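Local coordinates for protein phospho-furanose lactonase (Mycoplasma synoviae, PDB 3OVG) that hydrolyses 1,4-lactones, notably D-xylono- and L-arabino-1,4-lactone 5-phosphates, with two zinc ions per subunit, at residues Glu227-Ile230 / Lys231-Val235. Numbering follows the deposited sequence.
Sequences EKVI and KETGV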
loop_
_atom_site.group_PDB
_atom_site.type_symbol
_atom_site.label_atom_id
_atom_site.label_comp_id
_atom_site.label_asym_id
_atom_site.label_seq_id
_atom_site.Cartn_x
_atom_site.Cartn_y
_atom_site.Cartn_z
ATOM N N GLU A 227 -7.655 -19.803 32.953
ATOM C CA GLU A 227 -7.948 -20.273 34.275
ATOM C C GLU A 227 -7.683 -19.175 35.318
ATOM O O GLU A 227 -8.497 -18.969 36.237
ATOM C CB GLU A 227 -7.110 -21.539 34.546
ATOM C CG GLU A 227 -7.200 -22.001 35.958
ATOM C CD GLU A 227 -6.363 -23.273 36.168
ATOM O OE1 GLU A 227 -5.361 -23.456 35.433
ATOM O OE2 GLU A 227 -6.718 -24.055 37.070
ATOM N N LYS A 228 -6.559 -18.474 35.143
ATOM C CA LYS A 228 -6.154 -17.369 36.008
ATOM C C LYS A 228 -7.224 -16.278 36.038
ATOM O O LYS A 228 -7.590 -15.758 37.115
ATOM C CB LYS A 228 -4.831 -16.749 35.524
ATOM C CG LYS A 228 -4.257 -15.639 36.467
ATOM C CD LYS A 228 -2.983 -15.001 35.866
ATOM C CE LYS A 228 -2.250 -14.047 36.812
ATOM N NZ LYS A 228 -1.968 -14.664 38.153
ATOM N N VAL A 229 -7.703 -15.917 34.855
ATOM C CA VAL A 229 -8.665 -14.819 34.739
ATOM C C VAL A 229 -9.952 -15.183 35.457
ATOM O O VAL A 229 -10.434 -14.436 36.300
ATOM C CB VAL A 229 -8.998 -14.491 33.284
ATOM C CG1 VAL A 229 -10.141 -13.487 33.225
ATOM C CG2 VAL A 229 -7.752 -13.961 32.573
ATOM N N ILE A 230 -10.486 -16.350 35.140
ATOM C CA ILE A 230 -11.703 -16.811 35.780
ATOM C C ILE A 230 -11.560 -16.889 37.306
ATOM O O ILE A 230 -12.398 -16.339 38.045
ATOM C CB ILE A 230 -12.186 -18.147 35.187
ATOM C CG1 ILE A 230 -12.648 -17.918 33.735
ATOM C CG2 ILE A 230 -13.301 -18.735 36.044
ATOM C CD1 ILE A 230 -12.763 -19.163 32.895
ATOM N N LYS A 231 -10.502 -17.551 37.757
ATOM C CA LYS A 231 -10.301 -17.782 39.176
ATOM C C LYS A 231 -9.978 -16.514 39.971
ATOM O O LYS A 231 -10.418 -16.392 41.100
ATOM C CB LYS A 231 -9.213 -18.824 39.408
ATOM C CG LYS A 231 -9.731 -20.241 39.329
ATOM C CD LYS A 231 -8.604 -21.235 39.258
ATOM C CE LYS A 231 -9.151 -22.654 39.475
ATOM N NZ LYS A 231 -8.041 -23.673 39.556
ATOM N N GLU A 232 -9.252 -15.561 39.385
ATOM C CA GLU A 232 -8.925 -14.335 40.115
ATOM C C GLU A 232 -10.047 -13.300 40.091
ATOM O O GLU A 232 -10.118 -12.433 40.968
ATOM C CB GLU A 232 -7.603 -13.713 39.609
ATOM C CG GLU A 232 -6.385 -14.654 39.846
ATOM C CD GLU A 232 -5.019 -13.969 39.608
ATOM O OE1 GLU A 232 -5.003 -12.757 39.288
ATOM O OE2 GLU A 232 -3.972 -14.664 39.739
ATOM N N THR A 233 -10.935 -13.378 39.111
ATOM C CA THR A 233 -11.934 -12.310 38.947
ATOM C C THR A 233 -13.395 -12.757 38.919
ATOM O O THR A 233 -14.298 -11.993 39.291
ATOM C CB THR A 233 -11.650 -11.463 37.701
ATOM O OG1 THR A 233 -11.956 -12.222 36.506
ATOM C CG2 THR A 233 -10.171 -11.023 37.698
ATOM N N GLY A 234 -13.627 -13.989 38.490
ATOM C CA GLY A 234 -14.964 -14.549 38.491
ATOM C C GLY A 234 -15.777 -14.130 37.274
ATOM O O GLY A 234 -17.001 -14.328 37.234
ATOM N N VAL A 235 -15.124 -13.523 36.288
ATOM C CA VAL A 235 -15.826 -13.090 35.081
ATOM C C VAL A 235 -16.085 -14.310 34.207
ATOM O O VAL A 235 -15.714 -15.426 34.565
ATOM C CB VAL A 235 -15.066 -11.992 34.291
ATOM C CG1 VAL A 235 -14.909 -10.719 35.144
ATOM C CG2 VAL A 235 -13.718 -12.506 33.788
#
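Lys231 reaches back over one helical turn to Glu227, its NZ 2.8 Å from Glu227 OE2 in a salt bridge. The two chains run side by side in the same direction, with Lys231 CD against Glu227 CG at 3.7 Å. NZ meets OE2 on the anti side of the carboxylate, 22° out of its plane, while OE1 is hydrogen-bonded to Tyr259 OH, so that each carboxylate oxygen of the buried Glu227 has a polar partner. Glu232 repeats the i to i+4 spacing with the charges reversed: its OE2 receives Lys228 NZ at 2.6 Å, on the syn side and 34° out of plane. Here the side chains cross obliquely; Lys228 is extended as far as CE and then bends at its last torsion (chi4 52°), which carries NZ to the carboxylate. Along both ion pairs the main chain is still helical, with Lys231 N bonded to Glu227 O and Glu232 N to Lys228 O.

These turns close helix 223-233, the connection between parallel strands 212-215 and 236-239 in a beta-alpha-beta unit of the phosphotriesterase-family TIM barrel. At Thr233 the regular pattern frays: its N bonds only weakly to Val229 O and to Ile230 O. Its OG1 also donates to Val229 O, at 2.7 Å, from above the carbonyl plane rather than on a lone pair, and weakly accepts the N-H of Val235. Gly234 then leaves the helix with positive phi, its N giving Ile230 O a hydrogen bond of 2.7 Å. Val235, the next residue, is buried; its CG2 lies 3.8 Å from Val229 CG1, and the valine also packs on Ala199 of helix 195-205 and on Ile212 and Ile214 of strand 212-215.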